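PDB 4TPS: sporulation inhibitor of replication protein SirA from Bacillus subtilis, which inhibits the initiation of DNA replication during sporulation, binding domain I of DnaA and preventing overinitiation so that the cell keeps two chromosomes. Local coordinates for residues 10-15 and 37-42; 22-25 and 30-33; 87-92 and 96-101; 109-112 and 117-120. All coordinates share one frame; numbering follows the deposited sequence. Where two conformers were deposited one is given.

Overall arrangement
Three of the four contacts bear on one antiparallel sheet. Interaction 3 is the backbone ladder of a hairpin in that sheet, with buried, mostly apolar side chains on one face and Arg88 and His97 on the other. Interaction 4 is buried and lies beside it, with centres 6 Å apart. There a helix covers the adjoining strand 106-113 through small side chains and a folded glutamate. Interaction 1 is partly buried and aromatic, and sets strand 9-16 against the end of helix 28-39. Tyr11 ties it to interaction 4 by bonding Glu118. Interaction 2 uses the same helix 28-39, lacks hydrogen bonds between its segments and lies next to another protein chain.

Interaction 1: 10-15 and 37-42; sequences HYYTYL and DYHWTS. With ACT (acetate ion), chain F.
Tyr12 overlaps one face of the His39 imidazole with the rim of its ring. Tyr12, Tyr14 and His39 form an aromatic cluster that joins strand 9-16 of the antiparallel sheet to the last turn of helix 28-39. The closest carbons are Tyr12 CD2 and His39 CE1, 3.6 Å apart. Tyr12 CE2 comes equally near His39 ND1. The two rings are tilted by 39°, so they neither stack nor meet edge to face. Tyr38 CD2 lies over the opposite face of the imidazole, toward its rim. His39 is thus held between two tyrosines, one from the strand and one from its own helix.

The polar link is made at the imidazole edge. Tyr14 OH and His39 NE2 share a hydrogen bond of 2.7 Å, and either could be the donor. NE2 lies in the plane of the Tyr14 ring, while the two rings are turned 55° from each other. This bond should limit rotation of the imidazole between its two neighbours. In His39, CG lies beside the backbone N (chi1 -74°), which directs the ring to the strand. Tyr12 and Tyr14 are two residues apart and point to the same side of the sheet, so both can meet the imidazole. Outside the pair of segments, Tyr38 OH bonds Glu52 on helix 45-58.

Back toward the start of the strand, Tyr12 CE1 lies over one face of the His10 ring, toward its rim. An acetate ion, probably from the crystallisation liquor, meets the edge of that ring: His10 ND1 donates a nearly straight bond to acetate O at 2.7 Å.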
loop_
_atom_site.group_PDB
_atom_site.type_symbol
_atom_site.label_atom_id
_atom_site.label_comp_id
_atom_site.label_asym_id
_atom_site.label_seq_id
_atom_site.Cartn_x
_atom_site.Cartn_y
_atom_site.Cartn_z
ATOM N N HIS A 10 -17.405 -3.148 -8.339
ATOM C CA HIS A 10 -16.060 -3.532 -8.787
ATOM C C HIS A 10 -15.102 -3.171 -7.682
ATOM O O HIS A 10 -14.885 -1.981 -7.393
ATOM C CB HIS A 10 -15.716 -2.776 -10.066
ATOM C CG HIS A 10 -14.403 -3.177 -10.681
ATOM N ND1 HIS A 10 -13.883 -2.576 -11.818
ATOM C CD2 HIS A 10 -13.567 -4.193 -10.387
ATOM C CE1 HIS A 10 -12.758 -3.200 -12.154
ATOM N NE2 HIS A 10 -12.557 -4.182 -11.300
ATOM N N TYR A 11 -14.593 -4.191 -6.992
ATOM C CA TYR A 11 -13.702 -3.954 -5.842
ATOM C C TYR A 11 -12.276 -4.361 -6.201
ATOM O O TYR A 11 -12.043 -5.427 -6.854
ATOM C CB TYR A 11 -14.110 -4.850 -4.690
ATOM C CG TYR A 11 -15.486 -4.699 -4.227
ATOM C CD1 TYR A 11 -15.838 -3.730 -3.322
ATOM C CD2 TYR A 11 -16.497 -5.562 -4.735
ATOM C CE1 TYR A 11 -17.149 -3.624 -2.889
ATOM C CE2 TYR A 11 -17.775 -5.482 -4.290
ATOM C CZ TYR A 11 -18.112 -4.524 -3.379
ATOM O OH TYR A 11 -19.450 -4.523 -2.980
ATOM N N TYR A 12 -11.326 -3.533 -5.765
ATOM C CA TYR A 12 -9.912 -3.900 -5.715
ATOM C C TYR A 12 -9.602 -4.153 -4.243
ATOM O O TYR A 12 -9.895 -3.301 -3.380
ATOM C CB TYR A 12 -9.089 -2.768 -6.285
ATOM C CG TYR A 12 -9.293 -2.564 -7.750
ATOM C CD1 TYR A 12 -10.340 -1.839 -8.209
ATOM C CD2 TYR A 12 -8.416 -3.078 -8.667
ATOM C CE1 TYR A 12 -10.521 -1.607 -9.573
ATOM C CE2 TYR A 12 -8.582 -2.876 -9.993
ATOM C CZ TYR A 12 -9.638 -2.119 -10.465
ATOM O OH TYR A 12 -9.759 -1.989 -11.874
ATOM N N THR A 13 -9.076 -5.346 -3.964
ATOM C CA THR A 13 -8.883 -5.807 -2.594
ATOM C C THR A 13 -7.433 -6.173 -2.403
ATOM O O THR A 13 -6.847 -6.901 -3.214
ATOM C CB THR A 13 -9.813 -6.954 -2.270
ATOM O OG1 THR A 13 -11.175 -6.580 -2.523
ATOM C CG2 THR A 13 -9.738 -7.360 -0.822
ATOM N N TYR A 14 -6.814 -5.528 -1.400
ATOM C CA TYR A 14 -5.395 -5.804 -1.055
ATOM C C TYR A 14 -5.269 -6.300 0.377
ATOM O O TYR A 14 -6.091 -5.989 1.232
ATOM C CB TYR A 14 -4.564 -4.511 -1.212
ATOM C CG TYR A 14 -4.327 -4.079 -2.635
ATOM C CD1 TYR A 14 -5.281 -3.318 -3.328
ATOM C CD2 TYR A 14 -3.130 -4.335 -3.252
ATOM C CE1 TYR A 14 -5.029 -2.868 -4.613
ATOM C CE2 TYR A 14 -2.860 -3.893 -4.554
ATOM C CZ TYR A 14 -3.822 -3.175 -5.234
ATOM O OH TYR A 14 -3.587 -2.741 -6.485
ATOM N N LEU A 15 -4.226 -7.113 0.591
ATOM C CA LEU A 15 -3.875 -7.645 1.890
ATOM C C LEU A 15 -2.824 -6.690 2.492
ATOM O O LEU A 15 -1.662 -6.651 2.023
ATOM C CB LEU A 15 -3.315 -9.043 1.733
ATOM C CG LEU A 15 -3.059 -9.790 3.023
ATOM C CD1 LEU A 15 -4.257 -9.767 3.940
ATOM C CD2 LEU A 15 -2.590 -11.212 2.752
ATOM N N ASP A 37 -4.958 6.564 -6.687
ATOM C CA ASP A 37 -3.929 7.180 -7.525
ATOM C C ASP A 37 -3.248 6.178 -8.437
ATOM O O ASP A 37 -2.983 6.467 -9.589
ATOM C CB ASP A 37 -2.865 7.843 -6.670
ATOM C CG ASP A 37 -3.306 9.172 -6.116
ATOM O OD1 ASP A 37 -4.345 9.735 -6.556
ATOM O OD2 ASP A 37 -2.568 9.642 -5.215
ATOM N N TYR A 38 -2.960 4.996 -7.916
ATOM C CA TYR A 38 -2.357 3.943 -8.759
ATOM C C TYR A 38 -3.279 3.422 -9.869
ATOM O O TYR A 38 -2.863 3.254 -11.008
ATOM C CB TYR A 38 -1.952 2.797 -7.854
ATOM C CG TYR A 38 -1.283 1.651 -8.525
ATOM C CD1 TYR A 38 -0.071 1.835 -9.176
ATOM C CD2 TYR A 38 -1.845 0.367 -8.509
ATOM C CE1 TYR A 38 0.566 0.795 -9.801
ATOM C CE2 TYR A 38 -1.200 -0.683 -9.128
ATOM C CZ TYR A 38 0.010 -0.450 -9.762
ATOM O OH TYR A 38 0.716 -1.455 -10.376
ATOM N N HIS A 39 -4.532 3.189 -9.525
ATOM C CA HIS A 39 -5.456 2.587 -10.454
ATOM C C HIS A 39 -6.085 3.604 -11.410
ATOM O O HIS A 39 -6.492 3.212 -12.502
ATOM C CB HIS A 39 -6.532 1.814 -9.705
ATOM C CG HIS A 39 -6.020 0.519 -9.143
ATOM N ND1 HIS A 39 -5.762 -0.586 -9.923
ATOM C CD2 HIS A 39 -5.619 0.189 -7.912
ATOM C CE1 HIS A 39 -5.239 -1.543 -9.181
ATOM N NE2 HIS A 39 -5.204 -1.110 -7.949
ATOM N N TRP A 40 -6.127 4.875 -11.013
ATOM C CA TRP A 40 -6.954 5.875 -11.754
ATOM C C TRP A 40 -6.358 7.197 -12.018
ATOM O O TRP A 40 -6.373 7.624 -13.179
ATOM C CB TRP A 40 -8.242 6.152 -11.002
ATOM C CG TRP A 40 -9.242 5.092 -11.316
ATOM C CD1 TRP A 40 -9.654 4.072 -10.522
ATOM C CD2 TRP A 40 -9.901 4.952 -12.549
ATOM N NE1 TRP A 40 -10.581 3.294 -11.192
ATOM C CE2 TRP A 40 -10.710 3.806 -12.465
ATOM C CE3 TRP A 40 -9.858 5.678 -13.735
ATOM C CZ2 TRP A 40 -11.486 3.379 -13.504
ATOM C CZ3 TRP A 40 -10.641 5.272 -14.763
ATOM C CH2 TRP A 40 -11.427 4.098 -14.667
ATOM N N THR A 41 -5.881 7.880 -10.947
ATOM C CA THR A 41 -5.468 9.312 -11.012
ATOM C C THR A 41 -4.430 9.473 -12.121
ATOM O O THR A 41 -3.537 8.628 -12.320
ATOM C CB THR A 41 -4.935 9.849 -9.651
ATOM O OG1 THR A 41 -5.833 9.534 -8.587
ATOM C CG2 THR A 41 -4.738 11.338 -9.618
ATOM N N SER A 42 -4.534 10.574 -12.851
ATOM C CA SER A 42 -3.553 10.846 -13.913
ATOM C C SER A 42 -2.343 11.489 -13.263
ATOM O O SER A 42 -2.413 12.619 -12.862
ATOM C CB SER A 42 -4.149 11.762 -14.997
ATOM O OG SER A 42 -5.425 11.271 -15.345
HETATM C C ACT F . -14.563 0.128 -14.040
HETATM O O ACT F . -15.027 -0.386 -12.989
HETATM O OXT ACT F . -13.428 -0.224 -14.502
HETATM C CH3 ACT F . -15.347 1.196 -14.768
#

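Interaction 2: 22-25 and 30-33; sequences NHYF and VMFE
Tyr24 packs its ring against Val30 and Met31, where a short loop joins helix 18-23 to helix 28-39. Tyr24 is the first residue to leave helix 18-23, and the other two belong to the first half of helix 28-39. The contact is buried and has no hydrogen bond between its segments.

Apolar contacts come first. Val30 CG1 touches Tyr24 CE1 at 3.4 Å, and Val30 CB adds a second contact to the same ring atom. The two side chains cross at about a right angle. In Val30, CG1 is anti to the backbone N (chi1 177°), which turns that methyl to the ring. On the Met31 side, the methyl CE lies 3.8 Å from Tyr24 CB.

The sulfur makes a Met-aromatic contact. Met31 SD lies 5.3 Å from the Tyr24 ring centroid, oblique to the ring at 47° from its normal. A bend at chi3 brings CE back to the base of the tyrosine.

Tyr24 also meets an aromatic side chain of another protein chain, probably DnaA domain I, with the ring planes nearly parallel. With an alanine here, Val30 CG1 and Met31 SD would probably lose the ring they rest beside, and the aromatic group of the other chain its partner. His23 bonds an acidic side chain of the same partner through NE2.

One backbone bond finishes the turn at the helix end: Phe25 N donates to Asn22 O at 3.2 Å.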
loop_
_atom_site.group_PDB
_atom_site.type_symbol
_atom_site.label_atom_id
_atom_site.label_comp_id
_atom_site.label_asym_id
_atom_site.label_seq_id
_atom_site.Cartn_x
_atom_site.Cartn_y
_atom_site.Cartn_z
ATOM N N ASN A 22 -2.230 -0.640 11.179
ATOM C CA ASN A 22 -2.203 0.049 12.443
ATOM C C ASN A 22 -1.946 1.543 12.306
ATOM O O ASN A 22 -2.638 2.379 12.903
ATOM C CB ASN A 22 -1.251 -0.704 13.368
ATOM C CG ASN A 22 -1.873 -2.019 13.851
ATOM O OD1 ASN A 22 -3.111 -2.170 13.864
ATOM N ND2 ASN A 22 -1.040 -2.981 14.219
ATOM N N HIS A 23 -0.933 1.884 11.541
ATOM C CA HIS A 23 -0.571 3.279 11.345
ATOM C C HIS A 23 -1.747 4.103 10.775
ATOM O O HIS A 23 -1.924 5.219 11.196
ATOM C CB HIS A 23 0.652 3.396 10.442
ATOM C CG HIS A 23 1.203 4.781 10.325
ATOM N ND1 HIS A 23 1.735 5.467 11.401
ATOM C CD2 HIS A 23 1.312 5.617 9.255
ATOM C CE1 HIS A 23 2.163 6.653 11.002
ATOM N NE2 HIS A 23 1.934 6.766 9.704
ATOM N N TYR A 24 -2.531 3.527 9.852
ATOM C CA TYR A 24 -3.608 4.217 9.215
ATOM C C TYR A 24 -4.978 3.856 9.781
ATOM O O TYR A 24 -5.984 4.198 9.158
ATOM C CB TYR A 24 -3.562 3.958 7.693
ATOM C CG TYR A 24 -2.543 4.851 7.041
ATOM C CD1 TYR A 24 -2.842 6.183 6.806
ATOM C CD2 TYR A 24 -1.318 4.375 6.645
ATOM C CE1 TYR A 24 -1.892 7.050 6.243
ATOM C CE2 TYR A 24 -0.370 5.244 6.067
ATOM C CZ TYR A 24 -0.672 6.588 5.906
ATOM O OH TYR A 24 0.191 7.468 5.340
ATOM N N PHE A 25 -5.026 3.229 10.988
ATOM C CA PHE A 25 -6.290 3.003 11.650
ATOM C C PHE A 25 -7.027 4.349 11.856
ATOM O O PHE A 25 -6.448 5.277 12.404
ATOM C CB PHE A 25 -6.054 2.403 13.057
ATOM C CG PHE A 25 -7.337 2.315 13.910
ATOM C CD1 PHE A 25 -8.324 1.493 13.496
ATOM C CD2 PHE A 25 -7.515 3.044 15.070
ATOM C CE1 PHE A 25 -9.533 1.341 14.235
ATOM C CE2 PHE A 25 -8.697 2.961 15.805
ATOM C CZ PHE A 25 -9.709 2.089 15.391
ATOM N N VAL A 30 -6.770 7.690 3.505
ATOM C CA VAL A 30 -5.478 8.011 2.934
ATOM C C VAL A 30 -4.970 6.831 2.118
ATOM O O VAL A 30 -4.370 7.009 1.075
ATOM C CB VAL A 30 -4.478 8.340 4.039
ATOM C CG1 VAL A 30 -3.078 8.609 3.460
ATOM C CG2 VAL A 30 -4.969 9.583 4.714
ATOM N N MET A 31 -5.245 5.623 2.584
ATOM C CA MET A 31 -4.856 4.419 1.832
ATOM C C MET A 31 -5.732 4.303 0.596
ATOM O O MET A 31 -5.227 4.048 -0.474
ATOM C CB MET A 31 -4.965 3.115 2.660
ATOM C CG MET A 31 -3.796 2.922 3.599
ATOM S SD MET A 31 -3.692 1.309 4.340
ATOM C CE MET A 31 -5.112 1.421 5.395
ATOM N N PHE A 32 -7.028 4.556 0.749
ATOM C CA PHE A 32 -7.900 4.574 -0.406
ATOM C C PHE A 32 -7.354 5.517 -1.492
ATOM O O PHE A 32 -7.302 5.126 -2.643
ATOM C CB PHE A 32 -9.309 4.999 0.005
ATOM C CG PHE A 32 -10.263 5.171 -1.160
ATOM C CD1 PHE A 32 -10.935 4.066 -1.638
ATOM C CD2 PHE A 32 -10.496 6.391 -1.762
ATOM C CE1 PHE A 32 -11.795 4.162 -2.697
ATOM C CE2 PHE A 32 -11.360 6.502 -2.841
ATOM C CZ PHE A 32 -12.067 5.389 -3.274
ATOM N N GLU A 33 -6.924 6.732 -1.091
ATOM C CA GLU A 33 -6.424 7.696 -2.061
ATOM C C GLU A 33 -5.130 7.223 -2.758
ATOM O O GLU A 33 -4.933 7.424 -3.947
ATOM C CB GLU A 33 -6.240 9.073 -1.412
ATOM C CG GLU A 33 -7.591 9.690 -1.049
ATOM C CD GLU A 33 -7.499 11.110 -0.505
ATOM O OE1 GLU A 33 -7.967 11.328 0.633
ATOM O OE2 GLU A 33 -6.984 12.003 -1.222
#

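Interaction 3: 87-92 and 96-101; sequences YRIALP and GHATFM
Tyr87 and Phe100 exchange two backbone hydrogen bonds, each 2.8 Å from N to O, at one end of an antiparallel beta hairpin. Ile89 and Ala98 form the next such pair, with Ile89 N to Ala98 O at 2.9 Å. Ile89 O accepts Ala98 N and also a weak bond from Arg88 NH2. Past them, Gly96 O takes Leu91 N, which sits 42° above the carbonyl plane. A water donates to Gly96 O too, and bridges to Leu91 O at 2.6 Å.

Arg88 bends at chi2 (73°) and carries its guanidinium over to strand 96-103, beside His97. Its NH2 donates to His97 ND1 at 3.0 Å, in the imidazole plane, and His97 CB lies over one guanidinium face.

Leu91 CD1 and CB pack on the Gly96 backbone, and CD2 reaches Ile120. Cut back to an alanine, Leu91 would probably no longer cover the Gly96 backbone as fully or reach Ile120.

Tyr87 OH bonds His68 and Lys72 of helix 64-75. Strands 79-83 and 106-113 flank the hairpin, while helix 116-128 covers the face bearing Ile89 and Ala98.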
loop_
_atom_site.group_PDB
_atom_site.type_symbol
_atom_site.label_atom_id
_atom_site.label_comp_id
_atom_site.label_asym_id
_atom_site.label_seq_id
_atom_site.Cartn_x
_atom_site.Cartn_y
_atom_site.Cartn_z
ATOM N N TYR A 87 -12.332 -17.236 -10.380
ATOM C CA TYR A 87 -13.524 -17.956 -9.946
ATOM C C TYR A 87 -14.742 -17.173 -10.294
ATOM O O TYR A 87 -14.779 -15.992 -10.107
ATOM C CB TYR A 87 -13.484 -18.248 -8.442
ATOM C CG TYR A 87 -12.469 -19.313 -8.023
ATOM C CD1 TYR A 87 -11.117 -19.050 -8.026
ATOM C CD2 TYR A 87 -12.878 -20.578 -7.618
ATOM C CE1 TYR A 87 -10.218 -20.012 -7.641
ATOM C CE2 TYR A 87 -11.979 -21.542 -7.215
ATOM C CZ TYR A 87 -10.646 -21.256 -7.252
ATOM O OH TYR A 87 -9.750 -22.212 -6.846
ATOM N N ARG A 88 -15.760 -17.849 -10.792
ATOM C CA ARG A 88 -16.991 -17.187 -11.186
ATOM C C ARG A 88 -18.138 -17.953 -10.557
ATOM O O ARG A 88 -18.188 -19.180 -10.652
ATOM C CB ARG A 88 -17.097 -17.160 -12.753
ATOM C CG ARG A 88 -18.430 -16.714 -13.336
ATOM C CD ARG A 88 -18.675 -15.273 -13.199
ATOM N NE ARG A 88 -19.701 -14.736 -14.108
ATOM C CZ ARG A 88 -21.005 -14.896 -14.020
ATOM N NH1 ARG A 88 -21.712 -14.270 -14.926
ATOM N NH2 ARG A 88 -21.596 -15.632 -13.052
ATOM N N ILE A 89 -19.069 -17.254 -9.962
ATOM C CA ILE A 89 -20.204 -17.843 -9.308
ATOM C C ILE A 89 -21.517 -17.231 -9.748
ATOM O O ILE A 89 -21.587 -16.073 -10.134
ATOM C CB ILE A 89 -20.120 -17.752 -7.766
ATOM C CG1 ILE A 89 -20.225 -16.308 -7.282
ATOM C CG2 ILE A 89 -18.831 -18.370 -7.278
ATOM C CD1 ILE A 89 -20.207 -16.184 -5.792
ATOM N N ALA A 90 -22.590 -18.058 -9.700
ATOM C CA ALA A 90 -23.961 -17.570 -9.902
ATOM C C ALA A 90 -24.762 -17.982 -8.662
ATOM O O ALA A 90 -24.627 -19.104 -8.202
ATOM C CB ALA A 90 -24.583 -18.092 -11.199
ATOM N N LEU A 91 -25.439 -17.021 -8.045
ATOM C CA LEU A 91 -26.233 -17.297 -6.858
ATOM C C LEU A 91 -27.470 -18.144 -7.126
ATOM O O LEU A 91 -28.046 -18.057 -8.208
ATOM C CB LEU A 91 -26.686 -15.983 -6.252
ATOM C CG LEU A 91 -25.648 -15.034 -5.700
ATOM C CD1 LEU A 91 -26.392 -13.827 -5.140
ATOM C CD2 LEU A 91 -24.909 -15.780 -4.613
ATOM N N PRO A 92 -27.912 -18.926 -6.092
ATOM C CA PRO A 92 -29.153 -19.689 -6.233
ATOM C C PRO A 92 -30.306 -18.784 -6.523
ATOM O O PRO A 92 -30.271 -17.563 -6.181
ATOM C CB PRO A 92 -29.369 -20.275 -4.844
ATOM C CG PRO A 92 -28.035 -20.381 -4.237
ATOM C CD PRO A 92 -27.215 -19.259 -4.821
ATOM N N GLY A 96 -28.014 -13.356 -8.516
ATOM C CA GLY A 96 -26.816 -12.568 -8.840
ATOM C C GLY A 96 -25.625 -13.334 -9.371
ATOM O O GLY A 96 -25.671 -14.546 -9.586
ATOM N N HIS A 97 -24.532 -12.600 -9.537
ATOM C CA HIS A 97 -23.318 -13.117 -10.187
ATOM C C HIS A 97 -22.097 -12.437 -9.609
ATOM O O HIS A 97 -22.147 -11.269 -9.324
ATOM C CB HIS A 97 -23.309 -12.843 -11.710
ATOM C CG HIS A 97 -24.452 -13.440 -12.426
ATOM N ND1 HIS A 97 -24.433 -14.703 -12.964
ATOM C CD2 HIS A 97 -25.670 -12.931 -12.681
ATOM C CE1 HIS A 97 -25.620 -14.965 -13.500
ATOM N NE2 HIS A 97 -26.379 -13.895 -13.353
ATOM N N ALA A 98 -20.993 -13.141 -9.512
ATOM C CA ALA A 98 -19.717 -12.471 -9.111
ATOM C C ALA A 98 -18.530 -13.206 -9.665
ATOM O O ALA A 98 -18.542 -14.425 -9.791
ATOM C CB ALA A 98 -19.591 -12.341 -7.605
ATOM N N THR A 99 -17.518 -12.424 -9.997
ATOM C CA THR A 99 -16.215 -12.847 -10.469
ATOM C C THR A 99 -15.158 -12.458 -9.494
ATOM O O THR A 99 -15.155 -11.313 -9.060
ATOM C CB THR A 99 -15.909 -12.196 -11.865
ATOM O OG1 THR A 99 -17.029 -12.395 -12.760
ATOM C CG2 THR A 99 -14.620 -12.772 -12.491
ATOM N N PHE A 100 -14.249 -13.400 -9.222
ATOM C CA PHE A 100 -13.098 -13.226 -8.282
ATOM C C PHE A 100 -11.842 -13.516 -9.059
ATOM O O PHE A 100 -11.730 -14.592 -9.686
ATOM C CB PHE A 100 -13.288 -14.198 -7.119
ATOM C CG PHE A 100 -12.141 -14.238 -6.118
ATOM C CD1 PHE A 100 -11.022 -15.022 -6.367
ATOM C CD2 PHE A 100 -12.226 -13.536 -4.929
ATOM C CE1 PHE A 100 -10.005 -15.098 -5.430
ATOM C CE2 PHE A 100 -11.199 -13.625 -4.020
ATOM C CZ PHE A 100 -10.096 -14.403 -4.286
ATOM N N MET A 101 -10.898 -12.581 -9.070
ATOM C CA MET A 101 -9.621 -12.778 -9.745
ATOM C C MET A 101 -8.481 -12.510 -8.745
ATOM O O MET A 101 -8.441 -11.459 -8.125
ATOM C CB MET A 101 -9.507 -11.765 -10.896
ATOM C CG MET A 101 -10.709 -11.801 -11.841
ATOM S SD MET A 101 -10.916 -10.525 -13.114
ATOM C CE MET A 101 -10.350 -11.519 -14.522
HETATM O O HOH W 1 -27.749 -16.709 -10.402
#

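Interaction 4: 109-112 and 117-120; sequences IVAS and AETI
Glu118 has both carboxylate oxygens gripped as it lies against Ala111. Its OE1 forms a salt bridge with Arg9 NH1, and its OE2 takes a hydrogen bond with Tyr11 OH, which also bonds Arg141. Both oxygens of this buried group are therefore satisfied, and the arginine would be expected to help keep it ionised.

The chain folds to reach these partners. CG sits between the backbone N and the carbonyl carbon (chi1 56°), a crowded position, and the chain bends again at chi2 (-95°). The carboxylate thus curls back over the Ala111 methyl. Ala111 CB lies 3.4 Å from Glu118 OE1 and 3.7 Å from Glu118 CD. Glu118 CB is near the same methyl.

The motif is a strand followed by a helix that packs on its own sheet. Strand 106-113 runs through a short turn into helix 116-128, and the first turn of the helix covers the end of the strand. The backbones come close here, with Ala111 CA and Glu118 CA 5.8 Å apart.

Small side chains allow this approach. Ala117 CB meets Ala111 CB at 4.2 Å and lies 3.8 Å from Ser112 O. Ala98 of the neighbouring strand 96-103 touches both alanines. Further back along the strand, Ile109 CG2 touches Glu118 CB at 4.2 Å, and Ile109 also packs on Phe100 and Tyr11.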
loop_
_atom_site.group_PDB
_atom_site.type_symbol
_atom_site.label_atom_id
_atom_site.label_comp_id
_atom_site.label_asym_id
_atom_site.label_seq_id
_atom_site.Cartn_x
_atom_site.Cartn_y
_atom_site.Cartn_z
ATOM N N ILE A 109 -12.745 -8.124 -7.664
ATOM C CA ILE A 109 -14.072 -8.742 -7.623
ATOM C C ILE A 109 -15.043 -7.848 -8.428
ATOM O O ILE A 109 -15.093 -6.648 -8.230
ATOM C CB ILE A 109 -14.556 -8.935 -6.211
ATOM C CG1 ILE A 109 -13.657 -9.952 -5.454
ATOM C CG2 ILE A 109 -16.020 -9.341 -6.164
ATOM C CD1 ILE A 109 -13.814 -9.952 -3.952
ATOM N N VAL A 110 -15.832 -8.472 -9.300
ATOM C CA VAL A 110 -16.951 -7.789 -9.972
ATOM C C VAL A 110 -18.214 -8.524 -9.584
ATOM O O VAL A 110 -18.250 -9.698 -9.636
ATOM C CB VAL A 110 -16.759 -7.793 -11.530
ATOM C CG1 VAL A 110 -17.964 -7.159 -12.210
ATOM C CG2 VAL A 110 -15.458 -7.114 -11.907
ATOM N N ALA A 111 -19.248 -7.797 -9.152
ATOM C CA ALA A 111 -20.488 -8.391 -8.731
ATOM C C ALA A 111 -21.732 -7.665 -9.208
ATOM O O ALA A 111 -21.733 -6.468 -9.302
ATOM C CB ALA A 111 -20.526 -8.537 -7.213
ATOM N N SER A 112 -22.805 -8.426 -9.414
ATOM C CA SER A 112 -24.128 -7.901 -9.808
ATOM C C SER A 112 -25.228 -8.647 -9.084
ATOM O O SER A 112 -25.029 -9.764 -8.684
ATOM C CB SER A 112 -24.329 -7.985 -11.313
ATOM O OG SER A 112 -24.416 -9.298 -11.738
ATOM N N ALA A 117 -23.705 -11.816 -3.530
ATOM C CA ALA A 117 -22.769 -12.258 -4.550
ATOM C C ALA A 117 -21.298 -12.033 -4.122
ATOM O O ALA A 117 -20.515 -12.963 -4.070
ATOM C CB ALA A 117 -23.094 -11.600 -5.920
ATOM N N GLU A 118 -20.948 -10.802 -3.819
ATOM C CA GLU A 118 -19.596 -10.484 -3.344
ATOM C C GLU A 118 -19.346 -10.997 -1.923
ATOM O O GLU A 118 -18.211 -11.357 -1.585
ATOM C CB GLU A 118 -19.222 -8.977 -3.440
ATOM C CG GLU A 118 -20.128 -7.988 -2.742
ATOM C CD GLU A 118 -21.155 -7.416 -3.698
ATOM O OE1 GLU A 118 -22.011 -8.218 -4.160
ATOM O OE2 GLU A 118 -21.111 -6.201 -3.978
ATOM N N THR A 119 -20.425 -11.108 -1.135
ATOM C CA THR A 119 -20.323 -11.527 0.252
ATOM C C THR A 119 -19.763 -12.954 0.319
ATOM O O THR A 119 -19.036 -13.285 1.244
ATOM C CB THR A 119 -21.690 -11.425 0.948
ATOM O OG1 THR A 119 -22.054 -10.028 1.028
ATOM C CG2 THR A 119 -21.628 -12.019 2.338
ATOM N N ILE A 120 -20.129 -13.801 -0.637
ATOM C CA ILE A 120 -19.597 -15.162 -0.652
ATOM C C ILE A 120 -18.037 -15.146 -0.659
ATOM O O ILE A 120 -17.387 -15.865 0.114
ATOM C CB ILE A 120 -20.186 -15.986 -1.812
ATOM C CG1 ILE A 120 -21.653 -16.359 -1.437
ATOM C CG2 ILE A 120 -19.386 -17.232 -2.067
ATOM C CD1 ILE A 120 -22.405 -17.031 -2.519
#